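Endosialidase (Enterobacteria phage phi92, PDB 4HIZ) cleaves polysialic acid chains, probably hydrolysing both alpha-2,8 and alpha-2,9 linkages between sialic acid residues. Local coordinates at residues F69-N83 / D511-K523. Numbering follows the deposited sequence.
With CA (calcium ion), chain B; NA (sodium ion), chain C.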
# COMPACT_ATOMS: atom_id res chain seq x y z
N PHE A 69 9.00 14.03 29.16
CA PHE A 69 9.64 12.71 29.00
C PHE A 69 10.16 12.60 27.60
O PHE A 69 9.53 13.10 26.65
CB PHE A 69 8.63 11.57 29.22
CG PHE A 69 8.13 11.46 30.62
CD1 PHE A 69 9.01 11.27 31.67
CD2 PHE A 69 6.78 11.59 30.89
CE1 PHE A 69 8.53 11.18 32.98
CE2 PHE A 69 6.31 11.49 32.19
CZ PHE A 69 7.17 11.29 33.24
N ASP A 70 11.28 11.92 27.43
CA ASP A 70 11.79 11.66 26.09
C ASP A 70 11.09 10.41 25.56
O ASP A 70 11.66 9.32 25.50
CB ASP A 70 13.31 11.53 26.13
CG ASP A 70 13.99 12.82 26.56
OD1 ASP A 70 13.50 13.92 26.19
OD2 ASP A 70 15.01 12.76 27.28
N GLY A 71 9.83 10.57 25.19
CA GLY A 71 9.00 9.46 24.75
C GLY A 71 8.06 9.97 23.67
O GLY A 71 7.65 11.14 23.70
N ASN A 72 7.72 9.11 22.72
CA ASN A 72 6.83 9.49 21.62
C ASN A 72 5.98 8.33 21.16
O ASN A 72 6.36 7.17 21.35
CB ASN A 72 7.66 10.01 20.43
CG ASN A 72 8.19 11.39 20.69
OD1 ASN A 72 7.45 12.38 20.59
ND2 ASN A 72 9.47 11.49 21.04
N LEU A 73 4.85 8.64 20.53
CA LEU A 73 3.86 7.62 20.17
C LEU A 73 3.94 7.34 18.68
O LEU A 73 4.06 8.28 17.90
CB LEU A 73 2.45 8.11 20.52
CG LEU A 73 1.33 7.08 20.40
CD1 LEU A 73 1.46 6.00 21.52
CD2 LEU A 73 -0.06 7.76 20.49
N THR A 74 3.84 6.07 18.30
CA THR A 74 3.81 5.68 16.90
C THR A 74 2.62 4.77 16.68
O THR A 74 2.36 3.90 17.52
CB THR A 74 5.12 4.89 16.55
OG1 THR A 74 6.25 5.78 16.68
CG2 THR A 74 5.09 4.33 15.11
N LYS A 75 1.89 4.93 15.58
CA LYS A 75 0.83 3.96 15.23
C LYS A 75 1.48 2.78 14.51
O LYS A 75 2.30 3.00 13.61
CB LYS A 75 -0.20 4.64 14.29
CG LYS A 75 -1.40 3.75 14.01
CD LYS A 75 -2.51 4.55 13.30
CE LYS A 75 -3.78 3.67 13.17
NZ LYS A 75 -4.90 4.50 12.57
N ILE A 76 1.17 1.55 14.91
CA ILE A 76 1.94 0.39 14.38
C ILE A 76 1.10 -0.64 13.61
O ILE A 76 1.67 -1.52 12.98
CB ILE A 76 2.75 -0.33 15.49
CG1 ILE A 76 1.84 -1.19 16.41
CG2 ILE A 76 3.56 0.73 16.31
CD1 ILE A 76 2.69 -2.08 17.39
N THR A 77 -0.24 -0.59 13.71
CA THR A 77 -1.07 -1.32 12.76
C THR A 77 -2.04 -0.38 12.09
O THR A 77 -2.40 0.67 12.66
CB THR A 77 -1.90 -2.52 13.37
OG1 THR A 77 -2.91 -2.03 14.28
CG2 THR A 77 -0.99 -3.44 14.13
N ASP A 78 -2.44 -0.76 10.89
CA ASP A 78 -3.47 0.03 10.20
C ASP A 78 -4.19 -0.87 9.24
O ASP A 78 -4.04 -0.77 8.02
CB ASP A 78 -2.85 1.25 9.52
CG ASP A 78 -3.89 2.22 8.97
OD1 ASP A 78 -5.10 2.13 9.35
OD2 ASP A 78 -3.46 3.11 8.20
N THR A 79 -5.06 -1.74 9.78
CA THR A 79 -5.83 -2.66 8.95
C THR A 79 -7.29 -2.58 9.39
O THR A 79 -7.58 -2.07 10.49
CB THR A 79 -5.31 -4.14 9.03
OG1 THR A 79 -6.19 -4.92 9.85
CG2 THR A 79 -3.86 -4.24 9.57
N PRO A 80 -8.21 -3.06 8.54
CA PRO A 80 -9.63 -2.86 8.89
C PRO A 80 -10.15 -3.94 9.83
O PRO A 80 -11.31 -3.88 10.24
CB PRO A 80 -10.35 -2.97 7.54
CG PRO A 80 -9.46 -3.92 6.75
CD PRO A 80 -8.03 -3.65 7.20
N PHE A 81 -9.29 -4.89 10.18
CA PHE A 81 -9.70 -5.82 11.24
C PHE A 81 -9.77 -5.09 12.57
O PHE A 81 -9.24 -3.97 12.74
CB PHE A 81 -8.70 -6.99 11.36
CG PHE A 81 -8.85 -7.99 10.24
CD1 PHE A 81 -9.76 -9.03 10.33
CD2 PHE A 81 -8.08 -7.88 9.09
CE1 PHE A 81 -9.89 -9.99 9.28
CE2 PHE A 81 -8.20 -8.81 8.05
CZ PHE A 81 -9.11 -9.87 8.14
N TYR A 82 -10.45 -5.74 13.52
CA TYR A 82 -10.45 -5.25 14.90
C TYR A 82 -9.14 -5.78 15.50
O TYR A 82 -9.05 -6.96 15.88
CB TYR A 82 -11.70 -5.79 15.65
CG TYR A 82 -11.99 -5.02 16.92
CD1 TYR A 82 -11.21 -5.20 18.08
CD2 TYR A 82 -13.08 -4.12 16.99
CE1 TYR A 82 -11.48 -4.48 19.25
CE2 TYR A 82 -13.33 -3.39 18.14
CZ TYR A 82 -12.54 -3.57 19.26
OH TYR A 82 -12.83 -2.83 20.39
N ASN A 83 -8.11 -4.93 15.52
CA ASN A 83 -6.76 -5.33 15.94
C ASN A 83 -6.57 -4.83 17.35
O ASN A 83 -6.47 -3.61 17.57
CB ASN A 83 -5.72 -4.68 15.03
CG ASN A 83 -5.89 -5.11 13.59
OD1 ASN A 83 -6.03 -6.32 13.32
ND2 ASN A 83 -5.89 -4.15 12.65
N ASP A 511 -15.06 1.59 6.52
CA ASP A 511 -13.73 1.73 7.14
C ASP A 511 -13.35 0.57 8.05
O ASP A 511 -12.38 0.67 8.82
CB ASP A 511 -13.67 3.04 7.91
CG ASP A 511 -14.00 4.24 7.00
OD1 ASP A 511 -13.23 4.46 6.03
OD2 ASP A 511 -15.04 4.91 7.22
N GLY A 512 -14.12 -0.51 7.99
CA GLY A 512 -13.87 -1.61 8.91
C GLY A 512 -13.88 -1.13 10.36
O GLY A 512 -14.67 -0.24 10.73
N HIS A 513 -13.03 -1.73 11.19
CA HIS A 513 -12.99 -1.46 12.62
C HIS A 513 -11.87 -0.52 13.00
O HIS A 513 -10.73 -0.66 12.48
CB HIS A 513 -12.82 -2.81 13.35
CG HIS A 513 -13.94 -3.74 13.03
ND1 HIS A 513 -15.21 -3.55 13.53
CD2 HIS A 513 -14.01 -4.79 12.18
CE1 HIS A 513 -16.02 -4.48 13.02
NE2 HIS A 513 -15.31 -5.25 12.21
N PRO A 514 -12.15 0.41 13.94
CA PRO A 514 -11.17 1.48 14.21
C PRO A 514 -10.10 1.05 15.20
O PRO A 514 -9.19 1.84 15.46
CB PRO A 514 -12.04 2.59 14.87
CG PRO A 514 -13.20 1.83 15.50
CD PRO A 514 -13.48 0.69 14.52
N ALA A 515 -10.21 -0.16 15.77
CA ALA A 515 -9.18 -0.61 16.72
C ALA A 515 -7.87 -0.97 16.02
O ALA A 515 -7.86 -1.79 15.10
CB ALA A 515 -9.72 -1.85 17.47
N ASP A 516 -6.78 -0.34 16.47
CA ASP A 516 -5.43 -0.59 15.95
C ASP A 516 -4.42 -0.38 17.08
O ASP A 516 -4.79 0.06 18.17
CB ASP A 516 -5.11 0.33 14.73
CG ASP A 516 -5.66 -0.25 13.44
OD1 ASP A 516 -5.19 -1.33 13.00
OD2 ASP A 516 -6.61 0.36 12.88
N LEU A 517 -3.15 -0.70 16.83
CA LEU A 517 -2.13 -0.66 17.89
C LEU A 517 -1.19 0.52 17.76
O LEU A 517 -0.94 1.00 16.63
CB LEU A 517 -1.29 -1.97 17.88
CG LEU A 517 -2.12 -3.24 17.94
CD1 LEU A 517 -1.17 -4.44 17.88
CD2 LEU A 517 -2.96 -3.30 19.25
N TYR A 518 -0.67 0.96 18.89
CA TYR A 518 0.27 2.07 19.01
C TYR A 518 1.43 1.64 19.90
O TYR A 518 1.27 0.74 20.75
CB TYR A 518 -0.41 3.30 19.65
CG TYR A 518 -1.54 3.84 18.77
CD1 TYR A 518 -2.80 3.22 18.76
CD2 TYR A 518 -1.30 4.92 17.92
CE1 TYR A 518 -3.82 3.69 17.92
CE2 TYR A 518 -2.33 5.42 17.09
CZ TYR A 518 -3.56 4.79 17.08
OH TYR A 518 -4.58 5.23 16.25
N SER A 519 2.58 2.28 19.71
CA SER A 519 3.74 2.04 20.57
C SER A 519 4.27 3.36 21.13
O SER A 519 4.58 4.29 20.35
CB SER A 519 4.82 1.38 19.72
OG SER A 519 6.05 1.30 20.44
N TYR A 520 4.32 3.46 22.46
CA TYR A 520 4.92 4.62 23.09
C TYR A 520 6.34 4.21 23.44
O TYR A 520 6.56 3.30 24.28
CB TYR A 520 4.16 5.00 24.36
CG TYR A 520 4.70 6.22 25.04
CD1 TYR A 520 4.32 7.51 24.61
CD2 TYR A 520 5.59 6.11 26.11
CE1 TYR A 520 4.84 8.65 25.27
CE2 TYR A 520 6.09 7.24 26.76
CZ TYR A 520 5.70 8.49 26.36
OH TYR A 520 6.22 9.59 27.05
N ARG A 521 7.32 4.84 22.78
CA ARG A 521 8.72 4.44 22.92
C ARG A 521 9.40 5.49 23.80
O ARG A 521 9.45 6.69 23.44
CB ARG A 521 9.40 4.38 21.55
CG ARG A 521 10.86 3.94 21.67
CD ARG A 521 11.58 3.86 20.29
NE ARG A 521 11.99 5.17 19.77
CZ ARG A 521 12.83 5.30 18.74
NH1 ARG A 521 13.25 4.24 18.08
NH2 ARG A 521 13.21 6.52 18.33
N LEU A 522 9.89 5.04 24.96
CA LEU A 522 10.40 5.90 26.02
C LEU A 522 11.89 5.67 26.26
O LEU A 522 12.34 4.51 26.48
CB LEU A 522 9.63 5.62 27.35
CG LEU A 522 10.17 6.39 28.56
CD1 LEU A 522 9.93 7.89 28.42
CD2 LEU A 522 9.45 5.90 29.84
N LYS A 523 12.68 6.74 26.22
CA LYS A 523 14.13 6.64 26.53
C LYS A 523 14.36 6.27 27.99
O LYS A 523 13.83 6.93 28.90
CB LYS A 523 14.80 7.98 26.19
CG LYS A 523 16.25 8.12 26.62
CD LYS A 523 16.80 9.42 26.01
CE LYS A 523 18.26 9.65 26.33
NZ LYS A 523 18.47 9.68 27.79
CA CA B . -8.47 -1.56 12.65
NA NA C . -14.06 5.24 3.56
O HOH W 1 16.13 11.03 29.10
O HOH W 2 -7.23 2.99 13.19
O HOH W 3 -6.52 -1.81 19.52
O HOH W 4 -12.98 7.71 2.34
O HOH W 5 -16.63 5.01 3.65
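D516 reaches across to T77, T79 and N83 with one carboxylate oxygen and to a calcium ion with the other. Its OD1 takes three donors: T77 OG1 at 2.7 Å, on the anti lone pair; T79 N from the syn side, tilted out of the carboxylate plane; and N83 ND2 from above that plane. T77 OG1 sits between its own backbone N and carbonyl carbon (chi1 67°), where it can give its proton to D516 and also accept from L517 N at 2.9 Å. The N83 amide is held flat, since its ND2 also donates to T79 OG1, 2.9 Å away and practically in the amide plane. D516 OD2 binds the calcium at 2.7 Å, and the backbone oxygens of T79, F81, H513 and A515 join it, so the ion ties the T77-F81 loop to the turn leading into strand 516-523. Just beyond, the methyl of A515 lies over the centre of one face of the Y82 ring, a CH-pi contact, while the H513 ring is turned obliquely to it, planes 57° apart.

Strand 71-75 is the outermost of a four-stranded antiparallel sheet whose other strands come from the end of the propeller range, consistent with the Velcro-like closure of a beta-propeller. N72 with R521 and T74 with S519 are hydrogen-bonded pairs; L73 with Y520 and K75 with Y518 are non-hydrogen-bonded. The extended K75 passes obliquely beside the Y518 ring, CB and CG at CE2 and CE 3.5 Å from OH; a water bridges K75 NZ and D516 OD2. L73 CD1 rests on CB of both Y518 and Y520. On the face that carries S519, I76 CG2 comes to 3.7 Å from S519 CB. One face of the Y520 ring lies over N72 N, and its OH is 3.6 Å from G71 CA. F534 of the second subunit meets the Y518 ring edge-to-face.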